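Long-range contacts in putative periplasmic or exported protein (Salmonella enterica subsp. enterica serovar Typhimurium, PDB 4GQZ), which probably binds copper in the periplasm and takes part in copper resistance: residues F68-W73 with L132-N137; N92-V97 with E111-R116; A105-K110 with W123-M128; A141-A146 with T153-L158. All blocks are in the same frame, centred on the assembly; numbering follows the deposited sequence.

Contact 1 (F68-W73 with L132-N137); sequences FAPYEW and LEVSYN
Phe68 and Pro70 make a buried apolar contact with Leu132 and Val134 where the end of strand 63-68 and the loop after it run past strand 129-136. The two segments belong to separate layers: the nearest CA atoms, those of Pro70 and Val134, stand 7.5 Å apart. Side chains alone join them, burying 221 Å² in all. The clearest element is Leu132 CD2 over the Phe68 ring. It lies 3.7 Å from the ring centroid and 10° off the ring normal, a CH-pi contact over the centre of one face. Phe68 CG sits between the backbone N and the carbonyl carbon (chi1 57°), and Leu132 CD2 covers the ring that starts there. Val134 CG2 comes obliquely to the far part of the same ring, 3.5 Å from Phe68 CE2. The other branch of this valine, CG1, meets Pro70 CG at 3.7 Å, so that Val134 divides its methyls between ring and proline. Leu132, Val134 and Tyr136 alternate with Glu133 and Ser135, which fits one face of a strand turned into a beta sandwich, as in immunoglobulin-like folds of the E-set group. Leu155 and Leu158 add to the packing on Phe68. At the partly exposed end, Glu72 OE2 lies at the edge of the Tyr136 ring, 3.8 Å from CE2, a carbon-oxygen contact rather than a bond, with carboxylate and ring planes 78° apart. Lys93 NZ is hydrogen-bonded to Tyr136 OH, while Glu89 OE1 accepts bonds from the backbone N of Glu72 and Trp73.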
# COMPACT_ATOMS: atom_id res chain seq x y z
N PHE B 68 -5.58 -15.04 9.77
CA PHE B 68 -6.03 -15.87 10.87
C PHE B 68 -6.24 -17.33 10.46
O PHE B 68 -6.48 -17.63 9.28
CB PHE B 68 -7.32 -15.28 11.47
CG PHE B 68 -8.43 -15.12 10.48
CD1 PHE B 68 -8.54 -13.96 9.72
CD2 PHE B 68 -9.39 -16.11 10.32
CE1 PHE B 68 -9.57 -13.80 8.81
CE2 PHE B 68 -10.42 -15.96 9.41
CZ PHE B 68 -10.51 -14.80 8.65
N ALA B 69 -6.17 -18.23 11.43
CA ALA B 69 -6.25 -19.65 11.12
C ALA B 69 -7.19 -20.29 12.12
O ALA B 69 -6.84 -20.46 13.28
CB ALA B 69 -4.87 -20.30 11.21
N PRO B 70 -8.42 -20.60 11.68
CA PRO B 70 -9.33 -21.27 12.63
C PRO B 70 -8.83 -22.67 12.94
O PRO B 70 -8.07 -23.25 12.15
CB PRO B 70 -10.65 -21.33 11.86
CG PRO B 70 -10.57 -20.15 10.88
CD PRO B 70 -9.10 -20.17 10.45
N TYR B 71 -9.25 -23.24 14.07
CA TYR B 71 -8.85 -24.60 14.38
C TYR B 71 -9.94 -25.37 15.11
O TYR B 71 -10.90 -24.78 15.61
CB TYR B 71 -7.54 -24.61 15.17
CG TYR B 71 -7.65 -24.21 16.62
CD1 TYR B 71 -7.61 -22.88 17.00
CD2 TYR B 71 -7.75 -25.18 17.63
CE1 TYR B 71 -7.69 -22.50 18.33
CE2 TYR B 71 -7.83 -24.80 18.97
CZ TYR B 71 -7.79 -23.47 19.30
OH TYR B 71 -7.87 -23.08 20.62
N GLU B 72 -9.80 -26.68 15.15
CA GLU B 72 -10.77 -27.52 15.84
C GLU B 72 -10.15 -28.23 17.02
O GLU B 72 -10.77 -28.35 18.09
CB GLU B 72 -11.38 -28.53 14.88
CG GLU B 72 -12.49 -27.94 14.04
CD GLU B 72 -12.94 -28.88 12.96
OE1 GLU B 72 -12.07 -29.52 12.34
OE2 GLU B 72 -14.17 -28.97 12.73
N TRP B 73 -8.92 -28.69 16.83
CA TRP B 73 -8.23 -29.49 17.83
C TRP B 73 -7.18 -28.69 18.59
O TRP B 73 -7.37 -28.41 19.78
CB TRP B 73 -7.60 -30.71 17.15
CG TRP B 73 -6.84 -31.63 18.06
CD1 TRP B 73 -7.08 -31.87 19.39
CD2 TRP B 73 -5.71 -32.43 17.71
NE1 TRP B 73 -6.16 -32.77 19.87
CE2 TRP B 73 -5.31 -33.14 18.86
CE3 TRP B 73 -4.98 -32.61 16.52
CZ2 TRP B 73 -4.22 -34.02 18.87
CZ3 TRP B 73 -3.90 -33.49 16.52
CH2 TRP B 73 -3.53 -34.18 17.69
N LEU B 132 -13.88 -10.26 15.01
CA LEU B 132 -13.90 -11.17 13.88
C LEU B 132 -14.69 -12.41 14.29
O LEU B 132 -14.46 -12.96 15.37
CB LEU B 132 -12.47 -11.59 13.50
CG LEU B 132 -12.39 -12.86 12.63
CD1 LEU B 132 -12.93 -12.59 11.25
CD2 LEU B 132 -10.98 -13.42 12.55
N GLU B 133 -15.63 -12.84 13.46
CA GLU B 133 -16.32 -14.10 13.70
C GLU B 133 -16.11 -14.99 12.50
O GLU B 133 -16.15 -14.53 11.36
CB GLU B 133 -17.82 -13.92 13.95
CG GLU B 133 -18.53 -15.25 14.24
CD GLU B 133 -20.04 -15.11 14.38
OE1 GLU B 133 -20.56 -13.99 14.21
OE2 GLU B 133 -20.71 -16.14 14.67
N VAL B 134 -15.85 -16.26 12.77
CA VAL B 134 -15.64 -17.23 11.71
C VAL B 134 -16.61 -18.38 11.95
O VAL B 134 -16.92 -18.71 13.11
CB VAL B 134 -14.18 -17.74 11.71
CG1 VAL B 134 -13.97 -18.80 10.64
CG2 VAL B 134 -13.24 -16.58 11.47
N SER B 135 -17.14 -18.97 10.89
CA SER B 135 -18.04 -20.10 11.07
C SER B 135 -17.78 -21.18 10.03
O SER B 135 -17.44 -20.87 8.88
CB SER B 135 -19.50 -19.65 11.10
OG SER B 135 -20.03 -19.55 9.79
N TYR B 136 -17.91 -22.43 10.45
CA TYR B 136 -17.62 -23.59 9.59
C TYR B 136 -18.51 -24.75 10.02
O TYR B 136 -18.48 -25.13 11.18
CB TYR B 136 -16.16 -23.99 9.74
CG TYR B 136 -15.80 -25.31 9.10
CD1 TYR B 136 -15.69 -25.42 7.71
CD2 TYR B 136 -15.56 -26.44 9.87
CE1 TYR B 136 -15.36 -26.63 7.11
CE2 TYR B 136 -15.22 -27.65 9.28
CZ TYR B 136 -15.12 -27.74 7.91
OH TYR B 136 -14.79 -28.93 7.31
N ASN B 137 -19.31 -25.27 9.09
CA ASN B 137 -20.13 -26.47 9.31
C ASN B 137 -20.84 -26.49 10.67
O ASN B 137 -20.69 -27.42 11.47
CB ASN B 137 -19.29 -27.74 9.05
CG ASN B 137 -20.10 -29.03 9.19
OD1 ASN B 137 -20.97 -29.34 8.38
ND2 ASN B 137 -19.79 -29.81 10.23

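Contact 2 (N92-V97 with E111-R116); sequences NKPFTV and EMQSYR
Met112, present as selenomethionine, lies against Val97, and its chain can be followed outward atom by atom. CB is 4.0 Å from Val97 CG2, and CG, anti to the carbonyl carbon (chi1 -52°), stays about as close to that methyl. SE then reaches Val97 CB at 3.8 Å, the side chains crossing obliquely; the chain bends at chi3 (74°) and its end leads away from Val97, while Met112 also packs on Ile120 and Val122. On the other face of the sheet Thr96 and Glu111 lie side by side: Thr96 OG1 donates to the syn lone pair of Glu111 OE1 at 2.5 Å. Ser114 OG accepts a nearly straight bond from Lys93 N (2.8 Å, 170° at the hydrogen) and is itself hydrogen-bonded to Met90 O, so backbone atoms of two residues hold this hydroxyl. It also sits in plane at the edge of the Phe95 ring, 3.5 Å from CE2. Farther out, one water donates to both Asn92 OD1 and Ser114 O. Phe95 and Met112 exchange both backbone bonds (Phe95 N to Met112 O 2.7 Å), whereas Pro94-Gln113 and Thr96-Glu111 are non-hydrogen-bonded pairs. This alternation defines an antiparallel sheet, with strand 111-113 paired to strand 94-101.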
# COMPACT_ATOMS: atom_id res chain seq x y z
N ASN B 92 -7.49 -25.27 2.87
CA ASN B 92 -8.50 -25.45 1.83
C ASN B 92 -9.90 -25.80 2.32
O ASN B 92 -10.54 -26.72 1.82
CB ASN B 92 -8.02 -26.49 0.81
CG ASN B 92 -6.74 -26.06 0.12
OD1 ASN B 92 -6.65 -24.94 -0.39
ND2 ASN B 92 -5.74 -26.94 0.10
N LYS B 93 -10.38 -25.05 3.31
CA LYS B 93 -11.71 -25.26 3.85
C LYS B 93 -12.53 -24.01 3.60
O LYS B 93 -11.98 -22.92 3.59
CB LYS B 93 -11.64 -25.57 5.36
CG LYS B 93 -11.06 -26.96 5.71
CD LYS B 93 -11.94 -28.07 5.16
CE LYS B 93 -11.46 -29.47 5.58
NZ LYS B 93 -11.66 -29.70 7.04
N PRO B 94 -13.84 -24.16 3.39
CA PRO B 94 -14.68 -22.98 3.20
C PRO B 94 -15.11 -22.41 4.54
O PRO B 94 -15.56 -23.16 5.40
CB PRO B 94 -15.89 -23.54 2.45
CG PRO B 94 -16.01 -24.95 2.92
CD PRO B 94 -14.58 -25.41 3.17
N PHE B 95 -14.97 -21.11 4.72
CA PHE B 95 -15.41 -20.47 5.96
C PHE B 95 -16.36 -19.32 5.66
O PHE B 95 -16.33 -18.75 4.57
CB PHE B 95 -14.21 -19.95 6.75
CG PHE B 95 -13.30 -21.03 7.27
CD1 PHE B 95 -13.56 -21.65 8.48
CD2 PHE B 95 -12.19 -21.44 6.54
CE1 PHE B 95 -12.72 -22.65 8.96
CE2 PHE B 95 -11.34 -22.43 7.00
CZ PHE B 95 -11.61 -23.04 8.22
N THR B 96 -17.20 -18.98 6.62
CA THR B 96 -17.92 -17.71 6.57
C THR B 96 -17.23 -16.72 7.51
O THR B 96 -17.00 -17.03 8.69
CB THR B 96 -19.40 -17.88 6.95
OG1 THR B 96 -20.03 -18.74 6.00
CG2 THR B 96 -20.11 -16.54 6.92
N VAL B 97 -16.90 -15.54 7.00
CA VAL B 97 -16.06 -14.60 7.74
C VAL B 97 -16.80 -13.27 7.91
O VAL B 97 -17.26 -12.69 6.93
CB VAL B 97 -14.73 -14.36 7.00
CG1 VAL B 97 -13.88 -13.30 7.71
CG2 VAL B 97 -13.94 -15.68 6.84
N GLU B 111 -18.16 -15.52 2.28
CA GLU B 111 -17.57 -16.85 2.24
C GLU B 111 -16.13 -16.74 1.76
O GLU B 111 -15.87 -16.20 0.69
CB GLU B 111 -18.35 -17.75 1.28
CG GLU B 111 -19.87 -17.58 1.33
CD GLU B 111 -20.44 -17.79 2.72
OE1 GLU B 111 -19.84 -18.56 3.50
OE2 GLU B 111 -21.49 -17.17 3.04
N MSE B 112 -15.19 -17.25 2.56
CA MSE B 112 -13.79 -17.25 2.17
C MSE B 112 -13.20 -18.65 2.33
O MSE B 112 -13.57 -19.39 3.24
CB MSE B 112 -13.00 -16.24 3.00
CG MSE B 112 -13.61 -14.84 3.01
SE MSE B 112 -12.49 -13.57 3.98
CE MSE B 112 -11.07 -13.37 2.65
N GLN B 113 -12.28 -19.00 1.43
CA GLN B 113 -11.61 -20.29 1.46
C GLN B 113 -10.24 -20.14 2.11
O GLN B 113 -9.46 -19.29 1.69
CB GLN B 113 -11.42 -20.76 0.02
CG GLN B 113 -10.99 -22.20 -0.12
CD GLN B 113 -12.17 -23.15 -0.16
OE1 GLN B 113 -13.29 -22.78 0.23
NE2 GLN B 113 -11.94 -24.36 -0.63
N SER B 114 -9.94 -20.94 3.13
CA SER B 114 -8.59 -20.92 3.71
C SER B 114 -7.58 -21.38 2.68
O SER B 114 -7.92 -22.12 1.76
CB SER B 114 -8.51 -21.81 4.96
OG SER B 114 -8.82 -23.16 4.64
N TYR B 115 -6.34 -20.93 2.81
CA TYR B 115 -5.30 -21.26 1.83
C TYR B 115 -4.64 -22.59 2.18
O TYR B 115 -5.01 -23.24 3.17
CB TYR B 115 -4.24 -20.16 1.74
CG TYR B 115 -4.82 -18.76 1.81
CD1 TYR B 115 -6.01 -18.45 1.17
CD2 TYR B 115 -4.19 -17.77 2.56
CE1 TYR B 115 -6.56 -17.18 1.25
CE2 TYR B 115 -4.74 -16.49 2.65
CZ TYR B 115 -5.92 -16.21 1.99
OH TYR B 115 -6.48 -14.94 2.05
N ARG B 116 -3.65 -22.97 1.37
CA ARG B 116 -2.88 -24.19 1.56
C ARG B 116 -2.22 -24.20 2.94
O ARG B 116 -2.05 -25.25 3.56
CB ARG B 116 -1.82 -24.30 0.45
CG ARG B 116 -0.79 -25.42 0.63
CD ARG B 116 -1.47 -26.77 0.72
NE ARG B 116 -0.78 -27.64 1.68
CZ ARG B 116 0.30 -28.35 1.38
NH1 ARG B 116 0.81 -28.30 0.15
NH2 ARG B 116 0.88 -29.11 2.31
O HOH W 1 -7.57 -22.67 -1.04

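Contact 3 (A105-K110 with W123-M128); sequences AVIVQK and WLPRNM
Pro125 O and Met128 N both hydrogen-bond to the hydroxyl OG1 of Thr147, a double grip that ties down the turn following strand 120-125. Pro125, Met128 and the preceding Leu124 face Ile107 and Val108 through apolar atoms. Ile107 CG2, anti to the backbone N, reaches Pro125 CD at 3.8 Å, and the two side chains slide past each other in opposite directions. Leu124 comes with one branch: CD2 is 3.9 Å from Val108 CG2, where the side chains cross at about a right angle, and 4.1 Å from Ile107 CG2. That consecutive residues both point toward 123-128 is consistent with the classic beta bulge that Ile107 and Val108 form opposite Val99 of strand 94-101. The axes of strand segments 106-109 and 123-125 run antiparallel (171°) with a closest approach of 8.2 Å, too far for strand pairing; they belong to different sheets, consistent with a beta sandwich. Met128, a selenomethionine, completes the contact loosely, its SE lying 4.3 Å from Ile107 CG1. Only 157 Å² is buried between the segments. Beyond the contact, Arg126 packs on Thr19 of the second subunit, and its guanidinium is hydrogen-bonded to Ser44 O and Gly61 O.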
# COMPACT_ATOMS: atom_id res chain seq x y z
N ALA B 105 -20.42 -1.27 12.35
CA ALA B 105 -20.32 -1.35 10.90
C ALA B 105 -19.73 -2.68 10.48
O ALA B 105 -18.73 -3.12 11.05
CB ALA B 105 -19.46 -0.21 10.37
N VAL B 106 -20.36 -3.33 9.50
CA VAL B 106 -19.80 -4.57 8.95
C VAL B 106 -18.73 -4.24 7.91
O VAL B 106 -19.01 -3.60 6.90
CB VAL B 106 -20.90 -5.45 8.32
CG1 VAL B 106 -20.28 -6.65 7.58
CG2 VAL B 106 -21.84 -5.93 9.39
N ILE B 107 -17.49 -4.65 8.18
CA ILE B 107 -16.38 -4.34 7.29
C ILE B 107 -16.18 -5.49 6.31
O ILE B 107 -15.86 -5.30 5.14
CB ILE B 107 -15.05 -4.17 8.07
CG1 ILE B 107 -15.20 -3.16 9.22
CG2 ILE B 107 -13.94 -3.75 7.13
CD1 ILE B 107 -15.72 -1.79 8.78
N VAL B 108 -16.34 -6.70 6.83
CA VAL B 108 -16.19 -7.89 6.02
C VAL B 108 -17.34 -8.82 6.32
O VAL B 108 -17.68 -9.05 7.48
CB VAL B 108 -14.85 -8.62 6.32
CG1 VAL B 108 -14.73 -9.86 5.44
CG2 VAL B 108 -13.68 -7.71 6.08
N GLN B 109 -17.96 -9.34 5.27
CA GLN B 109 -18.96 -10.38 5.43
C GLN B 109 -19.00 -11.20 4.16
O GLN B 109 -19.58 -10.75 3.16
CB GLN B 109 -20.33 -9.78 5.70
CG GLN B 109 -21.47 -10.75 5.40
CD GLN B 109 -22.00 -11.41 6.64
OE1 GLN B 109 -21.40 -12.34 7.17
NE2 GLN B 109 -23.15 -10.92 7.11
N LYS B 110 -18.37 -12.37 4.18
CA LYS B 110 -18.41 -13.24 3.00
C LYS B 110 -17.86 -14.64 3.23
O LYS B 110 -17.19 -14.90 4.23
CB LYS B 110 -17.70 -12.60 1.81
CG LYS B 110 -16.23 -12.30 2.01
CD LYS B 110 -15.69 -11.64 0.74
CE LYS B 110 -14.19 -11.43 0.79
NZ LYS B 110 -13.77 -10.34 1.72
N TRP B 123 -7.91 -7.55 4.51
CA TRP B 123 -7.35 -6.21 4.51
C TRP B 123 -8.33 -5.25 5.17
O TRP B 123 -9.47 -5.10 4.72
CB TRP B 123 -7.04 -5.78 3.08
CG TRP B 123 -5.90 -6.57 2.45
CD1 TRP B 123 -6.01 -7.66 1.62
CD2 TRP B 123 -4.50 -6.32 2.61
NE1 TRP B 123 -4.76 -8.09 1.26
CE2 TRP B 123 -3.82 -7.28 1.84
CE3 TRP B 123 -3.76 -5.37 3.32
CZ2 TRP B 123 -2.42 -7.34 1.77
CZ3 TRP B 123 -2.38 -5.42 3.25
CH2 TRP B 123 -1.72 -6.40 2.48
N LEU B 124 -7.88 -4.61 6.24
CA LEU B 124 -8.78 -3.90 7.14
C LEU B 124 -8.35 -2.44 7.30
O LEU B 124 -7.16 -2.13 7.21
CB LEU B 124 -8.79 -4.60 8.50
CG LEU B 124 -9.30 -6.05 8.56
CD1 LEU B 124 -9.16 -6.61 9.95
CD2 LEU B 124 -10.76 -6.12 8.14
N PRO B 125 -9.32 -1.54 7.54
CA PRO B 125 -8.97 -0.15 7.85
C PRO B 125 -8.07 -0.11 9.07
O PRO B 125 -8.22 -0.95 9.96
CB PRO B 125 -10.32 0.50 8.20
CG PRO B 125 -11.38 -0.45 7.69
CD PRO B 125 -10.76 -1.82 7.67
N ARG B 126 -7.12 0.82 9.10
CA ARG B 126 -6.21 0.94 10.24
C ARG B 126 -6.87 1.65 11.42
O ARG B 126 -7.83 2.39 11.24
CB ARG B 126 -4.94 1.69 9.81
CG ARG B 126 -4.09 0.90 8.84
CD ARG B 126 -2.82 1.65 8.43
NE ARG B 126 -1.96 0.82 7.59
CZ ARG B 126 -1.18 -0.16 8.05
NH1 ARG B 126 -1.15 -0.46 9.35
NH2 ARG B 126 -0.43 -0.85 7.21
N ASN B 127 -6.34 1.41 12.61
CA ASN B 127 -6.82 2.06 13.83
C ASN B 127 -8.29 1.83 14.14
O ASN B 127 -8.96 2.71 14.66
CB ASN B 127 -6.50 3.56 13.79
CG ASN B 127 -5.01 3.82 13.76
OD1 ASN B 127 -4.27 3.31 14.60
ND2 ASN B 127 -4.56 4.59 12.79
N MSE B 128 -8.79 0.64 13.81
CA MSE B 128 -10.12 0.27 14.27
C MSE B 128 -10.00 -0.78 15.37
O MSE B 128 -8.93 -1.37 15.56
CB MSE B 128 -10.99 -0.27 13.12
CG MSE B 128 -10.41 -1.48 12.41
SE MSE B 128 -11.75 -2.78 11.75
CE MSE B 128 -12.25 -3.58 13.45

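Contact 4 (A141-A146 with T153-L158); sequences ASHAIA and TCLTEL
The imidazole of His143 carries Leu155 CD1 over the centre of one face and oxygen partners at its edge. The methyl is 3.9 Å from the ring centroid and 11° off the normal, a CH-pi contact. At the edge, NE2 donates to Glu157 OE2 at 2.6 Å; this bond is bent (143° at the hydrogen), and the oxygen is met on its anti side. Ring and carboxylate planes stand 52° apart, with OE2 tilted out of the ring plane. ND1 makes the straighter bond, 2.8 Å to Ala144 O, in the ring plane and on a carbonyl lone pair. Two bonds from two ring nitrogens thus fix the rotation of the imidazole, and donation from both would suit a protonated, positively charged ring beside the Glu157 carboxylate. Alongside, Leu155 CD2 meets Ile145 CG2 at 3.9 Å, and Leu158 CD2 touches both Ala141 CB and His143 CB at 4.0 Å. A water donates to Ser142 O and Glu157 O, bridging the two backbones. Glu157 is the centre of an inverse gamma turn, closed by a weak bond from Leu158 N to Thr156 O. Cys154, just before Leu155, forms the disulfide with Cys78. The whole is a His-carboxylate pair set over leucine packing, spanning from strand 139-146 of the five-stranded sheet to strand 154-155 of the mixed sheet and the turn after it, consistent with a beta sandwich.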
# COMPACT_ATOMS: atom_id res chain seq x y z
N ALA B 141 -16.37 -19.36 15.89
CA ALA B 141 -15.38 -18.82 16.81
C ALA B 141 -15.38 -17.32 16.63
O ALA B 141 -15.68 -16.81 15.54
CB ALA B 141 -13.99 -19.40 16.53
N SER B 142 -15.05 -16.59 17.67
CA SER B 142 -14.88 -15.16 17.49
C SER B 142 -13.81 -14.60 18.43
O SER B 142 -13.45 -15.22 19.43
CB SER B 142 -16.21 -14.41 17.65
OG SER B 142 -16.64 -14.41 18.99
N HIS B 143 -13.32 -13.42 18.09
CA HIS B 143 -12.23 -12.84 18.86
C HIS B 143 -12.17 -11.36 18.62
O HIS B 143 -12.45 -10.88 17.53
CB HIS B 143 -10.91 -13.48 18.43
CG HIS B 143 -9.84 -13.42 19.47
ND1 HIS B 143 -9.13 -12.27 19.74
CD2 HIS B 143 -9.34 -14.37 20.29
CE1 HIS B 143 -8.24 -12.51 20.68
NE2 HIS B 143 -8.34 -13.78 21.03
N ALA B 144 -11.80 -10.62 19.66
CA ALA B 144 -11.62 -9.19 19.53
C ALA B 144 -10.42 -8.97 18.64
O ALA B 144 -9.45 -9.73 18.69
CB ALA B 144 -11.39 -8.58 20.91
N ILE B 145 -10.48 -7.95 17.79
CA ILE B 145 -9.32 -7.61 16.98
C ILE B 145 -9.11 -6.11 17.02
O ILE B 145 -10.00 -5.34 17.40
CB ILE B 145 -9.49 -8.07 15.51
CG1 ILE B 145 -10.67 -7.35 14.86
CG2 ILE B 145 -9.62 -9.59 15.42
CD1 ILE B 145 -10.66 -7.43 13.34
N ALA B 146 -7.90 -5.69 16.65
CA ALA B 146 -7.63 -4.27 16.51
C ALA B 146 -6.58 -4.09 15.43
O ALA B 146 -5.84 -5.02 15.14
CB ALA B 146 -7.16 -3.67 17.83
N THR B 153 -0.56 -9.29 13.62
CA THR B 153 -1.06 -9.58 12.28
C THR B 153 -1.48 -11.04 12.18
O THR B 153 -1.97 -11.50 11.14
CB THR B 153 0.00 -9.25 11.22
OG1 THR B 153 1.19 -10.04 11.44
CG2 THR B 153 0.35 -7.78 11.32
N CYS B 154 -1.29 -11.78 13.27
CA CYS B 154 -1.61 -13.19 13.27
C CYS B 154 -2.60 -13.50 14.39
O CYS B 154 -2.37 -13.15 15.55
CB CYS B 154 -0.33 -14.01 13.46
SG CYS B 154 -0.54 -15.75 13.12
N LEU B 155 -3.70 -14.16 14.04
CA LEU B 155 -4.73 -14.53 15.01
C LEU B 155 -4.96 -16.04 14.91
O LEU B 155 -5.50 -16.53 13.91
CB LEU B 155 -6.02 -13.76 14.73
CG LEU B 155 -7.23 -14.16 15.58
CD1 LEU B 155 -6.93 -14.04 17.06
CD2 LEU B 155 -8.44 -13.32 15.21
N THR B 156 -4.55 -16.79 15.94
CA THR B 156 -4.73 -18.25 15.92
C THR B 156 -5.69 -18.72 17.00
O THR B 156 -6.04 -19.90 17.05
CB THR B 156 -3.39 -18.99 16.08
OG1 THR B 156 -2.69 -18.48 17.22
CG2 THR B 156 -2.49 -18.80 14.84
N GLU B 157 -6.13 -17.79 17.85
CA GLU B 157 -7.02 -18.13 18.97
C GLU B 157 -8.48 -18.21 18.51
O GLU B 157 -9.33 -17.46 18.98
CB GLU B 157 -6.90 -17.09 20.10
CG GLU B 157 -5.54 -17.12 20.83
CD GLU B 157 -5.33 -15.93 21.78
OE1 GLU B 157 -4.22 -15.80 22.34
OE2 GLU B 157 -6.28 -15.12 21.98
N LEU B 158 -8.76 -19.12 17.59
CA LEU B 158 -10.11 -19.24 17.05
C LEU B 158 -10.61 -20.67 17.10
O LEU B 158 -10.80 -21.29 16.05
CB LEU B 158 -10.15 -18.75 15.60
CG LEU B 158 -10.07 -17.24 15.34
CD1 LEU B 158 -9.89 -16.96 13.84
CD2 LEU B 158 -11.29 -16.54 15.88
O HOH W 2 -11.72 -17.22 20.63

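Overall arrangement
Contact 1 lies about 9 Å, centre to centre, from contacts 2 and 4, and about 17 Å from contact 3. Strand 129-136 accounts for the short distances, since it pairs with strand 94-101 of contact 2 (Ser135 N to Thr96 O, 2.9 Å) and with strand 139-146 of contact 4 (Val134 N to Ala141 O, 2.8 Å). Contacts 2 and 3 meet where the chain turns a corner, Val97 N lying 2.9 Å from Lys110 O. Contacts 3 and 4, about 13 Å apart between centres, touch through Leu124 CD1 and Ile145 CD1. Contacts 2 and 4 do not touch (nearest atoms about 7 Å apart); all four reach the five-stranded sheet, and contact 4 includes Cys154 of the disulfide.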